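Local atomic coordinates of uridine phosphorylase (Phytophthora capsici LT1534, PDB entry 6KD3), a protein that catalyses the reversible phosphorolysis of uridine, giving uracil and ribose 1-phosphate. Residues G52-F57 and L98-P103; T152-S157 and C269-N274. One frame throughout, in Å; residues are numbered along the deposited sequence.

Interaction 1 of 2, residues G52-F57 and L98-P103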
# COMPACT_ATOMS: atom_id res chain seq x y z
N GLY A 52 5.88 24.06 -10.97
CA GLY A 52 4.76 24.68 -11.66
C GLY A 52 4.66 24.34 -13.14
O GLY A 52 3.63 24.64 -13.75
N ASP A 53 5.68 23.71 -13.72
CA ASP A 53 5.66 23.48 -15.16
C ASP A 53 5.17 22.10 -15.52
O ASP A 53 4.99 21.83 -16.72
CB ASP A 53 7.05 23.74 -15.77
CG ASP A 53 8.00 22.56 -15.62
OD1 ASP A 53 7.91 21.81 -14.64
OD2 ASP A 53 8.90 22.44 -16.48
N VAL A 54 4.91 21.23 -14.55
CA VAL A 54 4.69 19.82 -14.84
C VAL A 54 3.25 19.56 -15.29
O VAL A 54 2.30 19.66 -14.50
CB VAL A 54 5.11 18.92 -13.67
CG1 VAL A 54 6.60 19.08 -13.41
CG2 VAL A 54 4.31 19.19 -12.42
N LYS A 55 3.08 19.18 -16.56
CA LYS A 55 1.76 18.97 -17.13
C LYS A 55 1.27 17.52 -17.07
O LYS A 55 0.10 17.28 -17.39
CB LYS A 55 1.71 19.42 -18.59
CG LYS A 55 1.94 20.91 -18.81
CD LYS A 55 0.66 21.71 -18.60
CE LYS A 55 0.75 23.08 -19.26
NZ LYS A 55 -0.33 23.98 -18.80
N PHE A 56 2.11 16.55 -16.70
CA PHE A 56 1.66 15.17 -16.53
C PHE A 56 2.17 14.60 -15.22
O PHE A 56 3.39 14.48 -15.02
CB PHE A 56 2.14 14.25 -17.66
CG PHE A 56 2.07 14.85 -19.01
CD1 PHE A 56 0.87 15.19 -19.56
CD2 PHE A 56 3.23 15.03 -19.74
CE1 PHE A 56 0.81 15.72 -20.82
CE2 PHE A 56 3.19 15.55 -20.99
CZ PHE A 56 1.98 15.90 -21.53
N PHE A 57 1.25 14.23 -14.34
CA PHE A 57 1.59 13.26 -13.32
C PHE A 57 1.43 11.88 -13.89
O PHE A 57 0.64 11.67 -14.81
CB PHE A 57 0.72 13.39 -12.08
CG PHE A 57 0.98 12.31 -11.05
N LEU A 98 10.30 9.37 -6.21
CA LEU A 98 9.80 10.33 -7.17
C LEU A 98 10.93 10.70 -8.11
O LEU A 98 12.10 10.42 -7.84
CB LEU A 98 9.24 11.59 -6.47
CG LEU A 98 9.25 12.99 -7.11
N PHE A 99 10.58 11.28 -9.25
CA PHE A 99 11.55 11.92 -10.10
C PHE A 99 10.91 13.20 -10.62
O PHE A 99 9.75 13.50 -10.31
CB PHE A 99 12.01 10.97 -11.22
CG PHE A 99 12.54 9.65 -10.72
N LYS A 100 11.69 14.00 -11.35
CA LYS A 100 11.16 15.12 -12.13
C LYS A 100 11.97 15.23 -13.42
O LYS A 100 13.07 15.82 -13.43
CB LYS A 100 11.19 16.45 -11.38
CG LYS A 100 10.90 17.61 -12.34
CD LYS A 100 10.60 18.91 -11.62
CE LYS A 100 9.90 19.96 -12.51
NZ LYS A 100 10.17 20.01 -13.99
N VAL A 101 11.41 14.68 -14.50
CA VAL A 101 11.90 14.93 -15.85
C VAL A 101 10.94 15.90 -16.53
O VAL A 101 9.74 15.61 -16.66
CB VAL A 101 12.05 13.62 -16.63
CG1 VAL A 101 10.78 12.82 -16.57
CG2 VAL A 101 12.46 13.92 -18.07
N GLY A 102 11.45 17.06 -16.95
CA GLY A 102 10.67 18.03 -17.70
C GLY A 102 9.33 18.29 -17.04
O GLY A 102 9.20 18.31 -15.81
N PRO A 103 8.28 18.43 -17.84
CA PRO A 103 6.96 18.63 -17.23
C PRO A 103 6.43 17.37 -16.59
O PRO A 103 5.29 17.37 -16.13
CB PRO A 103 6.08 19.05 -18.42
CG PRO A 103 6.73 18.46 -19.61
CD PRO A 103 8.23 18.45 -19.31
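Pro103 contributes by far the most surface here, touching with the CB corner of its ring, which lies 3.4 Å from Asp53 O and 3.5 Å from Lys55 N. A proline suits this place, since its rigid ring packs a hydrocarbon surface against the backbone of 53-55. Val54 adds a second nonpolar patch: its CG1, anti to the carbonyl carbon, meets the CE methylene of Lys100 at 3.5 Å as the two side chains cross obliquely. Segment 52-57 enters strand 56-60 of a parallel sheet in this phosphorylase-superfamily fold, 98-103 leads into the neighbouring strand 104-108, and Phe56 goes on to pair with Leu105 through the backbone. On the more exposed side of the contact Lys100 leaves its backbone in an extended chain until the last torsion bends it (chi4 -31°) and sets NZ between two acceptors. One is Asp53 OD1, 3.0 Å from Lys100 NZ in a salt bridge that uses the syn lone pair. The other is Gly102 O, 2.7 Å from Lys100 NZ, which sits above that carbonyl plane, 44° out of it. Glycine fits at 102 because the backbone turns there with a positive phi, 48°, just ahead of the proline.

Interaction 2 of 2, residues T152-S157 and C269-N274; sequences TVVITS and CVTLLN
The CA atoms come nearest at Val153 and Val270, 4.3 Å apart, and there Val153 forms the centre of an inverse gamma turn, closed by a weak bond from Val154 N to Thr152 O. Beside the turn, the chain leaving strand 265-269, the outermost strand, within this chain, of the parallel sheet, delivers Thr271, which supplies both cross-segment hydrogen bonds. Its N donates to Thr152 O at 3.1 Å, approaching from above the carbonyl plane, and its OG1 donates to the same oxygen. Threonine suits the place because one short side chain offers both a hydroxyl and a methyl group. The hydroxyl of Thr152 itself turns to Glu149 O, so from this residue it is the main-chain oxygen that serves the contact. A methyl, Val153 CG1, comes within 4.2 Å of Cys269 N, whereas Val270 meets 152-157 through its backbone and turns its side chain to Thr142. Asn246 of strand 244-248 touches Val154, Cys269 and Thr271, tying the contact to the three-stranded sheet. In a nonpolar contact Thr271 CG2 meets Val154 CG2 at 4.1 Å, while chi1 of 47° places Thr271 OG1 2.9 Å from Thr152 O, in the carbonyl plane and on a lone pair.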
# COMPACT_ATOMS: atom_id res chain seq x y z
N THR A 152 -3.27 -7.27 -23.57
CA THR A 152 -4.19 -6.23 -24.02
C THR A 152 -4.35 -5.13 -22.97
O THR A 152 -4.57 -5.41 -21.79
CB THR A 152 -5.57 -6.83 -24.35
OG1 THR A 152 -5.41 -8.01 -25.15
CG2 THR A 152 -6.39 -5.86 -25.13
N VAL A 153 -4.28 -3.87 -23.42
CA VAL A 153 -4.10 -2.71 -22.54
C VAL A 153 -5.42 -2.08 -22.08
O VAL A 153 -5.67 -0.89 -22.28
CB VAL A 153 -3.22 -1.67 -23.25
CG1 VAL A 153 -2.76 -0.57 -22.29
CG2 VAL A 153 -2.03 -2.38 -24.00
N VAL A 154 -6.27 -2.86 -21.42
CA VAL A 154 -7.61 -2.40 -21.07
C VAL A 154 -7.62 -1.03 -20.38
O VAL A 154 -7.50 -0.96 -19.15
CB VAL A 154 -8.31 -3.43 -20.17
CG1 VAL A 154 -9.66 -2.88 -19.67
CG2 VAL A 154 -8.46 -4.72 -20.90
N ILE A 155 -7.78 0.06 -21.13
CA ILE A 155 -7.95 1.35 -20.48
C ILE A 155 -9.28 1.37 -19.69
O ILE A 155 -10.21 0.59 -19.95
CB ILE A 155 -7.88 2.50 -21.51
CG1 ILE A 155 -6.56 2.42 -22.27
CG2 ILE A 155 -7.91 3.89 -20.83
CD1 ILE A 155 -6.72 2.73 -23.76
N THR A 156 -9.36 2.22 -18.67
CA THR A 156 -10.47 2.19 -17.72
C THR A 156 -11.54 3.19 -18.13
O THR A 156 -11.24 4.34 -18.50
CB THR A 156 -10.02 2.52 -16.28
OG1 THR A 156 -8.87 1.74 -15.89
CG2 THR A 156 -11.15 2.23 -15.28
N SER A 157 -12.80 2.77 -18.03
CA SER A 157 -13.89 3.72 -18.15
C SER A 157 -14.28 4.22 -16.77
O SER A 157 -14.23 5.43 -16.50
CB SER A 157 -15.10 3.10 -18.86
OG SER A 157 -14.73 2.48 -20.08
N CYS A 269 -3.28 -0.31 -18.14
CA CYS A 269 -2.91 -1.51 -17.38
C CYS A 269 -2.96 -2.75 -18.26
O CYS A 269 -4.01 -3.39 -18.39
CB CYS A 269 -3.82 -1.69 -16.17
SG CYS A 269 -3.27 -0.70 -14.80
N VAL A 270 -1.80 -3.12 -18.80
CA VAL A 270 -1.61 -4.40 -19.46
C VAL A 270 -2.28 -5.46 -18.60
O VAL A 270 -2.18 -5.43 -17.37
CB VAL A 270 -0.11 -4.67 -19.68
CG1 VAL A 270 0.59 -4.90 -18.40
CG2 VAL A 270 0.11 -5.83 -20.63
N THR A 271 -3.07 -6.36 -19.21
CA THR A 271 -3.66 -7.48 -18.48
C THR A 271 -2.76 -8.69 -18.65
O THR A 271 -2.34 -9.00 -19.77
CB THR A 271 -5.07 -7.83 -18.94
OG1 THR A 271 -5.12 -7.89 -20.38
CG2 THR A 271 -6.07 -6.84 -18.38
N LEU A 272 -2.49 -9.38 -17.54
CA LEU A 272 -1.39 -10.33 -17.51
C LEU A 272 -1.86 -11.77 -17.67
O LEU A 272 -1.09 -12.71 -17.39
CB LEU A 272 -0.57 -10.14 -16.23
CG LEU A 272 0.17 -8.81 -16.04
CD1 LEU A 272 1.30 -9.07 -15.10
CD2 LEU A 272 0.71 -8.27 -17.33
N LEU A 273 -3.07 -11.95 -18.19
CA LEU A 273 -3.78 -13.22 -18.29
C LEU A 273 -5.23 -12.85 -18.57
O LEU A 273 -5.62 -11.69 -18.41
CB LEU A 273 -3.70 -14.09 -17.02
CG LEU A 273 -4.45 -15.43 -16.90
CD1 LEU A 273 -3.53 -16.57 -17.29
CD2 LEU A 273 -5.02 -15.65 -15.52
N ASN A 274 -6.02 -13.85 -18.96
CA ASN A 274 -7.49 -13.77 -18.94
C ASN A 274 -7.96 -14.82 -17.95
O ASN A 274 -7.95 -16.02 -18.26
CB ASN A 274 -8.12 -14.01 -20.31
CG ASN A 274 -9.65 -14.06 -20.25
OD1 ASN A 274 -10.24 -13.65 -19.24
ND2 ASN A 274 -10.30 -14.56 -21.30

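In the fold
Interactions 1 and 2 lie on opposite sides of the chain's centre, with their own centres 26 Å apart and their nearest atoms about 13 Å apart, so neither touches the other. The parallel sheet ordered 104-108, 56-60, 136-141, 265-269 relates them. Interaction 1 sits where the chain enters the first two of these strands, whereas interaction 2 follows the exit of the chain from 265-269, outermost at the other edge within this chain. They therefore mark opposite edges and opposite ends of one sheet. Interaction 1 is partly buried, interaction 2 buried. In relatives of the superfamily the nucleoside site probably lies toward the C-terminal ends of such strands, the end where interaction 2 lies.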